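Local coordinates for dicer Related Helicase (Caenorhabditis elegans, PDB 6M6Q), which probably hydrolyses ATP and binds RNA as a RIG-I-like helicase of RNA interference, represented here by its N-terminal domain, at residues 14-19 with 147-152; 42-45 with 51-54; 85-90 with 99-104; 198-203 with 214-219. All coordinates share one frame; numbering follows the deposited sequence.

How the contacts relate
The four contacts sample a strand-free N-terminal domain, helical over somewhat more than half of its modelled residues, and illustrate how such a fold combines sparse polar bonds with apolar overlap. Contact 1 spans the longest stretch of chain, and contacts 2 and 3 are both nested inside the loop it closes; contact 4 follows in series. Contacts 1 and 4 are joined directly by a weak, probable hydrogen bond between Tyr-151 OH and Glu-219 OE2 (2.9 Å), their centres being about 23 Å apart. Contact 2 lies about 24 Å from contact 1, centre to centre, without touching it. Contact 3 is remote, about 53 Å from contact 1 between centres and on the opposite side of the chain's centre.

Contact 1: residues 14-19 with 147-152; sequences SKLRLP and ELYGYS
The carbonyl oxygen of Tyr-149 is gripped by Ser-152, whose hydroxyl OG donates to Tyr-149 O at 2.7 Å. The donor is tilted 15° from the carbonyl plane, and Ser-152 N adds a weak second bond to the same oxygen. The CB of Ser-152 points away from 14-19 and its hydroxyl is spent on its own helix, while its backbone carbonyl meets the other segment: Leu-18 CD2 rests 3.7 Å from Ser-152 O, a van der Waals approach of a methyl to a polar atom.

Leu-16 makes the second touch. Its CB points toward the helix, and with CG anti to the carbonyl carbon (chi1 -44°) the side chain lies nearly perpendicular to that of Tyr-149. The CD1 methyl makes the touch, 4.1 Å from Tyr-149 OH at the phenol end, and meets the ring obliquely, with Tyr-149 CE1 4.5 Å away from Leu-16 CD1. The backbones come closest, CA to CA, at Leu-16 and Gly-150, 7.0 Å apart. The four touching residues are all buried, and through Leu-16 and Leu-18 the N-terminal loop before helix 25-29 is laid on helix 146-152.

Polar partners of 14-19 include residues 153-159, which follow in the chain. Backbone bonds join Lys-15, Arg-17 and Leu-18 to Asp-156, Trp-154 and His-153, and Arg-17 forms a salt bridge with Asp-159. Helix 25-29 flanks the contact through Phe-25, which touches both Leu-18 and Ser-152, while helix 131-144 borders the tyrosine, Phe-142 meeting its ring edge-to-face.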
# COMPACT_ATOMS: atom_id res chain seq x y z
N SER B 14 -20.42 -19.06 18.89
CA SER B 14 -21.85 -18.73 18.61
C SER B 14 -22.13 -17.27 18.97
O SER B 14 -23.09 -16.69 18.41
CB SER B 14 -22.78 -19.66 19.33
OG SER B 14 -22.58 -19.57 20.73
N LYS B 15 -21.30 -16.69 19.85
CA LYS B 15 -21.47 -15.32 20.38
C LYS B 15 -20.76 -14.29 19.46
O LYS B 15 -20.99 -13.08 19.66
CB LYS B 15 -20.94 -15.25 21.81
CG LYS B 15 -21.58 -16.23 22.78
CD LYS B 15 -23.00 -15.87 23.15
CE LYS B 15 -23.82 -17.06 23.61
NZ LYS B 15 -24.22 -17.92 22.46
N LEU B 16 -19.94 -14.74 18.50
CA LEU B 16 -19.13 -13.84 17.62
C LEU B 16 -20.03 -13.28 16.51
O LEU B 16 -20.55 -14.08 15.73
CB LEU B 16 -17.95 -14.59 16.99
CG LEU B 16 -17.13 -15.52 17.90
CD1 LEU B 16 -16.02 -16.20 17.10
CD2 LEU B 16 -16.55 -14.77 19.08
N ARG B 17 -20.13 -11.95 16.40
CA ARG B 17 -20.87 -11.27 15.30
C ARG B 17 -19.96 -11.09 14.08
O ARG B 17 -20.49 -10.73 13.00
CB ARG B 17 -21.42 -9.93 15.78
CG ARG B 17 -22.58 -10.05 16.75
CD ARG B 17 -23.91 -10.27 16.02
NE ARG B 17 -24.94 -10.87 16.88
CZ ARG B 17 -25.04 -12.17 17.17
NH1 ARG B 17 -24.17 -13.04 16.68
NH2 ARG B 17 -26.02 -12.60 17.96
N LEU B 18 -18.64 -11.29 14.25
CA LEU B 18 -17.62 -11.19 13.18
C LEU B 18 -16.70 -12.41 13.25
O LEU B 18 -15.57 -12.33 13.70
CB LEU B 18 -16.82 -9.89 13.33
CG LEU B 18 -15.96 -9.50 12.13
CD1 LEU B 18 -16.74 -8.62 11.15
CD2 LEU B 18 -14.69 -8.78 12.58
N PRO B 19 -17.15 -13.57 12.73
CA PRO B 19 -16.30 -14.75 12.64
C PRO B 19 -15.21 -14.58 11.56
O PRO B 19 -15.28 -13.63 10.77
CB PRO B 19 -17.28 -15.87 12.27
CG PRO B 19 -18.39 -15.16 11.49
CD PRO B 19 -18.47 -13.77 12.09
N GLU B 147 -10.17 -13.26 25.62
CA GLU B 147 -10.95 -11.99 25.60
C GLU B 147 -10.57 -11.19 24.35
O GLU B 147 -11.46 -10.68 23.69
CB GLU B 147 -10.69 -11.16 26.86
CG GLU B 147 -11.72 -10.06 27.10
CD GLU B 147 -11.55 -8.79 26.29
OE1 GLU B 147 -12.54 -8.04 26.18
OE2 GLU B 147 -10.45 -8.53 25.80
N LEU B 148 -9.27 -11.08 24.08
CA LEU B 148 -8.73 -10.34 22.92
C LEU B 148 -9.16 -11.05 21.63
O LEU B 148 -9.67 -10.36 20.73
CB LEU B 148 -7.20 -10.24 23.05
CG LEU B 148 -6.48 -9.29 22.08
CD1 LEU B 148 -7.06 -7.88 22.11
CD2 LEU B 148 -4.99 -9.25 22.40
N TYR B 149 -9.10 -12.39 21.61
CA TYR B 149 -9.65 -13.22 20.50
C TYR B 149 -11.09 -12.81 20.26
O TYR B 149 -11.41 -12.40 19.14
CB TYR B 149 -9.55 -14.72 20.80
CG TYR B 149 -10.33 -15.63 19.88
CD1 TYR B 149 -11.55 -16.16 20.27
CD2 TYR B 149 -9.83 -16.00 18.64
CE1 TYR B 149 -12.27 -17.01 19.45
CE2 TYR B 149 -10.55 -16.86 17.80
CZ TYR B 149 -11.77 -17.37 18.22
OH TYR B 149 -12.47 -18.22 17.42
N GLY B 150 -11.89 -12.81 21.32
CA GLY B 150 -13.31 -12.42 21.27
C GLY B 150 -13.51 -11.03 20.71
O GLY B 150 -14.37 -10.85 19.82
N TYR B 151 -12.72 -10.08 21.20
CA TYR B 151 -12.81 -8.64 20.88
C TYR B 151 -12.54 -8.44 19.38
O TYR B 151 -13.22 -7.57 18.74
CB TYR B 151 -11.84 -7.85 21.77
CG TYR B 151 -12.05 -6.36 21.74
CD1 TYR B 151 -12.96 -5.74 22.59
CD2 TYR B 151 -11.34 -5.56 20.86
CE1 TYR B 151 -13.17 -4.37 22.54
CE2 TYR B 151 -11.53 -4.19 20.81
CZ TYR B 151 -12.44 -3.59 21.66
OH TYR B 151 -12.66 -2.24 21.60
N SER B 152 -11.64 -9.25 18.81
CA SER B 152 -11.24 -9.22 17.38
C SER B 152 -12.35 -9.81 16.50
O SER B 152 -12.32 -9.57 15.26
CB SER B 152 -9.92 -9.94 17.17
OG SER B 152 -10.10 -11.35 17.07

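Contact 2: residues 42-45 with 51-54; sequences ESTR and YFKL
Ser-43 and Tyr-51 bring their CA atoms to 6.2 Å where the chain, beyond helix 33-42, doubles back into the 3-10 segment that runs through 51-54. The serine hydroxyl spans the gap: Tyr-51 N donates to Ser-43 OG at 3.1 Å, nearly straight at 166°. Ser-43 OG lies between its own backbone N and carbonyl carbon (chi1 68°), and it is also hydrogen-bonded to Cys-40 O of helix 33-42, so one hydroxyl ties Cys-40 to Tyr-51 in the 3-10 segment.

The same side chain lies over one face of the tyrosine. Ser-43 CB stands 3.5 Å from the centroid of the Tyr-51 ring and only 7° off its normal, a well-centred CH-pi contact. On the buried side, Thr-44 CG2 reaches the edge of the Phe-52 ring, 4.3 Å from Phe-52 CD2, near the ring plane, while Thr-44 OG1 bonds back to Val-41 O.

Helix 33-42 packs against Phe-52 through Leu-37, Cys-40 and Val-41, and helix 63-72 adds Ala-68 to that ring and Ile-72 to the threonine. On the tyrosine, Val-39 of helix 33-42 is joined by Val-140 of helix 131-144.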
# COMPACT_ATOMS: atom_id res chain seq x y z
N GLU B 42 7.33 -11.58 22.29
CA GLU B 42 7.22 -11.96 23.73
C GLU B 42 7.54 -13.44 23.91
O GLU B 42 8.13 -13.78 24.93
CB GLU B 42 5.81 -11.64 24.22
CG GLU B 42 5.59 -11.90 25.71
CD GLU B 42 4.14 -11.72 26.14
OE1 GLU B 42 3.23 -12.19 25.41
OE2 GLU B 42 3.91 -11.08 27.19
N SER B 43 7.16 -14.29 22.93
CA SER B 43 7.18 -15.78 23.02
C SER B 43 8.60 -16.34 22.85
O SER B 43 8.83 -17.48 23.27
CB SER B 43 6.24 -16.41 22.02
OG SER B 43 6.69 -16.20 20.70
N THR B 44 9.52 -15.56 22.26
CA THR B 44 10.96 -15.95 22.12
C THR B 44 11.58 -16.04 23.52
O THR B 44 11.75 -14.99 24.16
CB THR B 44 11.72 -14.99 21.18
OG1 THR B 44 11.73 -13.68 21.76
CG2 THR B 44 11.12 -14.92 19.79
N ARG B 45 11.87 -17.26 23.98
CA ARG B 45 12.36 -17.53 25.37
C ARG B 45 13.90 -17.46 25.41
O ARG B 45 14.42 -16.44 25.90
CB ARG B 45 11.83 -18.87 25.88
CG ARG B 45 10.39 -18.81 26.37
CD ARG B 45 10.22 -18.01 27.66
NE ARG B 45 8.92 -17.36 27.75
CZ ARG B 45 8.63 -16.14 27.29
NH1 ARG B 45 7.40 -15.66 27.42
NH2 ARG B 45 9.55 -15.41 26.68
N TYR B 51 7.01 -18.33 18.47
CA TYR B 51 5.76 -18.56 17.68
C TYR B 51 6.02 -18.24 16.20
O TYR B 51 5.25 -18.71 15.35
CB TYR B 51 4.59 -17.72 18.21
CG TYR B 51 4.08 -18.05 19.60
CD1 TYR B 51 4.42 -19.23 20.25
CD2 TYR B 51 3.22 -17.17 20.26
CE1 TYR B 51 3.95 -19.51 21.52
CE2 TYR B 51 2.75 -17.44 21.53
CZ TYR B 51 3.12 -18.61 22.17
OH TYR B 51 2.66 -18.87 23.43
N PHE B 52 7.07 -17.47 15.89
CA PHE B 52 7.42 -17.08 14.50
C PHE B 52 7.53 -18.36 13.64
O PHE B 52 7.18 -18.33 12.44
CB PHE B 52 8.72 -16.25 14.46
CG PHE B 52 8.60 -14.80 14.86
CD1 PHE B 52 8.13 -13.84 13.96
CD2 PHE B 52 9.02 -14.37 16.11
CE1 PHE B 52 8.05 -12.50 14.34
CE2 PHE B 52 8.93 -13.03 16.47
CZ PHE B 52 8.44 -12.11 15.60
N LYS B 53 7.99 -19.46 14.25
CA LYS B 53 8.33 -20.71 13.52
C LYS B 53 7.06 -21.32 12.90
O LYS B 53 7.18 -21.99 11.87
CB LYS B 53 9.02 -21.72 14.44
CG LYS B 53 9.99 -22.65 13.73
CD LYS B 53 10.46 -23.80 14.57
CE LYS B 53 11.51 -24.64 13.88
NZ LYS B 53 11.01 -25.22 12.61
N LEU B 54 5.88 -21.06 13.50
CA LEU B 54 4.57 -21.59 13.02
C LEU B 54 4.24 -21.02 11.63
O LEU B 54 3.21 -21.45 11.06
CB LEU B 54 3.46 -21.22 14.01
CG LEU B 54 3.57 -21.83 15.41
CD1 LEU B 54 2.82 -20.97 16.43
CD2 LEU B 54 3.04 -23.26 15.42

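Contact 3: residues 85-90 with 99-104; sequences IKIRNA and QAETYV
Arg-88 and Glu-101 form the one polar link across this pair, a salt bridge in which Arg-88 NH1 donates to Glu-101 OE2 at 3.1 Å with an N-H...acceptor angle of 143°. The acceptor lies close to the guanidinium plane and at its edge, yet it is met from above the carboxylate, 61° out of that plane. The two flat groups are accordingly turned well away from coplanarity, a one-pronged bridge and not a paired one. Bends at chi2 and chi3 of the arginine set its chain crosswise to the glutamate.

The other carboxylate oxygen is also engaged: Glu-101 OE1 pairs with Arg-97 NE one helical turn earlier. A glutamate shared by two arginines in this way probably favours the ionised form.

Several polar groups find partners within their own segment. Asn-89 ND2 bonds back to Ile-85 O at 2.9 Å, with the donor above the carbonyl plane, and Ala-90 N closes a type I turn onto Ile-87 O. On the long helix, Gln-99 O accepts from both Thr-102 OG1 and Tyr-103 N.

Beside the salt bridge an apolar contact forms. Ile-87 CD1 meets Ala-100 CB at 3.7 Å, while its branch methyl CG2, anti to the backbone N, lies 4.0 Å from Glu-101 CG, the aliphatic stem of the bridging residue. This surface contact lays helix 82-87 and the turn from Ile-87 to Ala-90 against the early part of helix 94-127, with Met-84 of the shorter helix touching both Glu-101 and Val-104.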
# COMPACT_ATOMS: atom_id res chain seq x y z
N ILE B 85 34.50 5.38 17.15
CA ILE B 85 35.92 5.10 17.50
C ILE B 85 36.77 6.26 17.01
O ILE B 85 37.68 6.68 17.77
CB ILE B 85 36.39 3.74 16.92
CG1 ILE B 85 35.68 2.57 17.61
CG2 ILE B 85 37.92 3.59 17.00
CD1 ILE B 85 35.60 1.33 16.76
N LYS B 86 36.44 6.84 15.84
CA LYS B 86 37.22 7.95 15.23
C LYS B 86 37.06 9.22 16.08
O LYS B 86 38.07 9.89 16.32
CB LYS B 86 36.80 8.19 13.78
CG LYS B 86 37.40 7.23 12.77
CD LYS B 86 36.89 7.49 11.39
CE LYS B 86 37.09 6.32 10.45
NZ LYS B 86 36.34 6.54 9.19
N ILE B 87 35.84 9.51 16.54
CA ILE B 87 35.51 10.69 17.39
C ILE B 87 36.37 10.60 18.66
O ILE B 87 37.03 11.60 18.99
CB ILE B 87 33.99 10.76 17.70
CG1 ILE B 87 33.13 10.93 16.43
CG2 ILE B 87 33.69 11.83 18.74
CD1 ILE B 87 33.09 12.33 15.84
N ARG B 88 36.41 9.44 19.32
CA ARG B 88 37.04 9.25 20.66
C ARG B 88 38.57 9.27 20.52
O ARG B 88 39.25 9.30 21.56
CB ARG B 88 36.57 7.95 21.33
CG ARG B 88 35.07 7.90 21.61
CD ARG B 88 34.73 7.50 23.03
NE ARG B 88 34.38 6.09 23.10
CZ ARG B 88 33.14 5.61 23.25
NH1 ARG B 88 32.11 6.42 23.37
NH2 ARG B 88 32.95 4.30 23.31
N ASN B 89 39.09 9.25 19.29
CA ASN B 89 40.55 9.26 19.00
C ASN B 89 40.97 10.61 18.39
O ASN B 89 42.16 10.78 18.19
CB ASN B 89 40.93 8.08 18.08
CG ASN B 89 41.17 6.78 18.84
OD1 ASN B 89 42.11 6.68 19.63
ND2 ASN B 89 40.34 5.77 18.59
N ALA B 90 40.03 11.50 18.06
CA ALA B 90 40.29 12.73 17.26
C ALA B 90 40.85 13.87 18.15
O ALA B 90 41.36 14.85 17.57
CB ALA B 90 39.02 13.17 16.56
N GLN B 99 28.83 16.09 22.08
CA GLN B 99 27.74 16.39 21.10
C GLN B 99 27.84 15.38 19.94
O GLN B 99 26.82 14.75 19.60
CB GLN B 99 27.79 17.85 20.58
CG GLN B 99 27.41 18.93 21.61
CD GLN B 99 27.37 20.36 21.06
OE1 GLN B 99 26.32 20.88 20.69
NE2 GLN B 99 28.52 21.02 21.02
N ALA B 100 29.03 15.20 19.39
CA ALA B 100 29.30 14.29 18.26
C ALA B 100 28.88 12.87 18.66
O ALA B 100 28.23 12.21 17.87
CB ALA B 100 30.76 14.36 17.89
N GLU B 101 29.26 12.44 19.86
CA GLU B 101 29.03 11.08 20.37
C GLU B 101 27.52 10.83 20.43
O GLU B 101 27.09 9.71 20.10
CB GLU B 101 29.68 10.88 21.74
CG GLU B 101 31.20 10.65 21.69
CD GLU B 101 31.82 10.22 23.02
OE1 GLU B 101 32.88 10.78 23.39
OE2 GLU B 101 31.24 9.34 23.70
N THR B 102 26.73 11.82 20.84
CA THR B 102 25.26 11.66 21.01
C THR B 102 24.62 11.52 19.62
O THR B 102 23.74 10.68 19.47
CB THR B 102 24.62 12.78 21.84
OG1 THR B 102 24.99 14.02 21.25
CG2 THR B 102 25.03 12.77 23.29
N TYR B 103 25.15 12.23 18.63
CA TYR B 103 24.65 12.20 17.24
C TYR B 103 24.94 10.82 16.64
O TYR B 103 24.07 10.27 15.95
CB TYR B 103 25.24 13.32 16.39
CG TYR B 103 24.50 13.51 15.10
CD1 TYR B 103 23.28 14.16 15.07
CD2 TYR B 103 24.94 12.91 13.92
CE1 TYR B 103 22.56 14.31 13.88
CE2 TYR B 103 24.24 13.04 12.74
CZ TYR B 103 23.05 13.75 12.71
OH TYR B 103 22.36 13.89 11.55
N VAL B 104 26.10 10.25 16.93
CA VAL B 104 26.48 8.87 16.48
C VAL B 104 25.59 7.83 17.21
O VAL B 104 25.09 6.94 16.55
CB VAL B 104 27.99 8.64 16.67
CG1 VAL B 104 28.39 7.19 16.47
CG2 VAL B 104 28.77 9.53 15.74

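Contact 4: residues 198-203 with 214-219; sequences IIMKHL and TILAFE
Met-200 lays its terminal methyl against the root of Leu-216, CE reaching Leu-216 CB at 3.8 Å. The same methyl comes to 4.1 Å from Leu-216 CD1, so Met-200 CE touches both the base and one branch of the leucine. Its chain begins with CG anti to the backbone N (chi1 -179°) and then bends at chi2 and chi3; these later turns bring CE to the facing helix although the side chain does not set out straight for it. Methionine and leucine run antiparallel alongside each other.

Leu-203, one helical turn further on, meets the leucine from a second direction. Its CD1 lies 3.7 Å from Leu-216 CD1, the two leucine side chains standing almost square to one another. Leu-216 is therefore the shared element, its CD1 receiving both Leu-203 and Met-200, and within 214-219 it alone makes close contacts with 198-203. The backbones stay well apart, with 8.1 Å between the CA atoms of Met-200 and Leu-216, and the side chains span that distance.

Other helices add to the cluster. Met-268 of helix 262-271 touches both Met-200 and Leu-216, Ala-271 of that helix adds to the leucine, and Phe-293 of helix 288-295 packs on Leu-203. Helices 196-204 and 210-221, consecutive in the chain, thus meet inside a wider group.

Between these two segments the touching atoms are all carbons, the methionine meeting Leu-216 by its methyl. Cohesion here rests on van der Waals fit and the burial of apolar surface, without the directional constraint that a polar bond would impose.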
# COMPACT_ATOMS: atom_id res chain seq x y z
N ILE B 198 -3.48 13.53 17.04
CA ILE B 198 -4.18 14.77 16.57
C ILE B 198 -5.69 14.49 16.47
O ILE B 198 -6.49 15.39 16.79
CB ILE B 198 -3.57 15.25 15.24
CG1 ILE B 198 -2.04 15.35 15.30
CG2 ILE B 198 -4.20 16.57 14.80
CD1 ILE B 198 -1.36 15.26 13.95
N ILE B 199 -6.08 13.26 16.11
CA ILE B 199 -7.51 12.83 16.03
C ILE B 199 -8.08 12.81 17.46
O ILE B 199 -9.21 13.31 17.66
CB ILE B 199 -7.65 11.47 15.31
CG1 ILE B 199 -6.96 11.49 13.94
CG2 ILE B 199 -9.11 11.07 15.19
CD1 ILE B 199 -6.64 10.12 13.38
N MET B 200 -7.33 12.29 18.44
CA MET B 200 -7.78 12.16 19.85
C MET B 200 -8.00 13.57 20.44
O MET B 200 -9.04 13.77 21.11
CB MET B 200 -6.76 11.37 20.69
CG MET B 200 -7.14 11.16 22.16
SD MET B 200 -8.09 9.64 22.45
CE MET B 200 -9.73 10.21 22.00
N LYS B 201 -7.11 14.52 20.12
CA LYS B 201 -7.16 15.93 20.63
C LYS B 201 -8.43 16.62 20.12
O LYS B 201 -9.11 17.27 20.95
CB LYS B 201 -5.90 16.69 20.20
CG LYS B 201 -5.90 18.19 20.49
CD LYS B 201 -4.54 18.88 20.26
CE LYS B 201 -4.04 18.84 18.82
NZ LYS B 201 -4.93 19.59 17.89
N HIS B 202 -8.75 16.49 18.83
CA HIS B 202 -9.88 17.19 18.17
C HIS B 202 -11.21 16.57 18.60
O HIS B 202 -12.20 17.33 18.73
CB HIS B 202 -9.73 17.21 16.65
CG HIS B 202 -8.74 18.22 16.17
ND1 HIS B 202 -7.62 17.86 15.44
CD2 HIS B 202 -8.68 19.56 16.32
CE1 HIS B 202 -6.92 18.94 15.14
NE2 HIS B 202 -7.55 19.99 15.66
N LEU B 203 -11.25 15.25 18.81
CA LEU B 203 -12.49 14.55 19.24
C LEU B 203 -12.80 14.94 20.69
O LEU B 203 -13.99 15.05 21.03
CB LEU B 203 -12.34 13.03 19.09
CG LEU B 203 -12.41 12.47 17.67
CD1 LEU B 203 -12.04 11.00 17.66
CD2 LEU B 203 -13.80 12.68 17.03
N THR B 214 -14.80 8.90 25.44
CA THR B 214 -14.69 8.13 26.71
C THR B 214 -14.33 6.67 26.38
O THR B 214 -13.37 6.15 26.98
CB THR B 214 -15.96 8.27 27.55
OG1 THR B 214 -16.06 9.64 27.96
CG2 THR B 214 -15.95 7.38 28.77
N ILE B 215 -15.00 6.07 25.39
CA ILE B 215 -14.71 4.67 24.95
C ILE B 215 -13.29 4.63 24.36
O ILE B 215 -12.53 3.74 24.77
CB ILE B 215 -15.79 4.13 23.97
CG1 ILE B 215 -17.11 3.84 24.70
CG2 ILE B 215 -15.31 2.91 23.21
CD1 ILE B 215 -18.36 4.04 23.85
N LEU B 216 -12.92 5.62 23.53
CA LEU B 216 -11.59 5.66 22.86
C LEU B 216 -10.49 5.73 23.91
O LEU B 216 -9.56 4.93 23.81
CB LEU B 216 -11.51 6.84 21.90
CG LEU B 216 -12.26 6.66 20.59
CD1 LEU B 216 -12.19 7.91 19.73
CD2 LEU B 216 -11.73 5.45 19.82
N ALA B 217 -10.62 6.62 24.91
CA ALA B 217 -9.63 6.84 25.99
C ALA B 217 -9.39 5.54 26.75
O ALA B 217 -8.22 5.22 27.05
CB ALA B 217 -10.10 7.93 26.92
N PHE B 218 -10.45 4.78 27.02
CA PHE B 218 -10.38 3.56 27.86
C PHE B 218 -9.72 2.42 27.07
O PHE B 218 -8.82 1.74 27.64
CB PHE B 218 -11.76 3.15 28.36
CG PHE B 218 -11.75 1.83 29.06
CD1 PHE B 218 -11.21 1.70 30.34
CD2 PHE B 218 -12.17 0.68 28.40
CE1 PHE B 218 -11.11 0.46 30.95
CE2 PHE B 218 -12.10 -0.55 29.03
CZ PHE B 218 -11.57 -0.66 30.30
N GLU B 219 -10.17 2.18 25.83
CA GLU B 219 -9.73 1.03 24.98
C GLU B 219 -8.29 1.28 24.53
O GLU B 219 -7.57 0.28 24.35
CB GLU B 219 -10.64 0.81 23.77
CG GLU B 219 -12.10 0.55 24.11
CD GLU B 219 -12.41 -0.80 24.74
OE1 GLU B 219 -11.70 -1.20 25.68
OE2 GLU B 219 -13.41 -1.42 24.32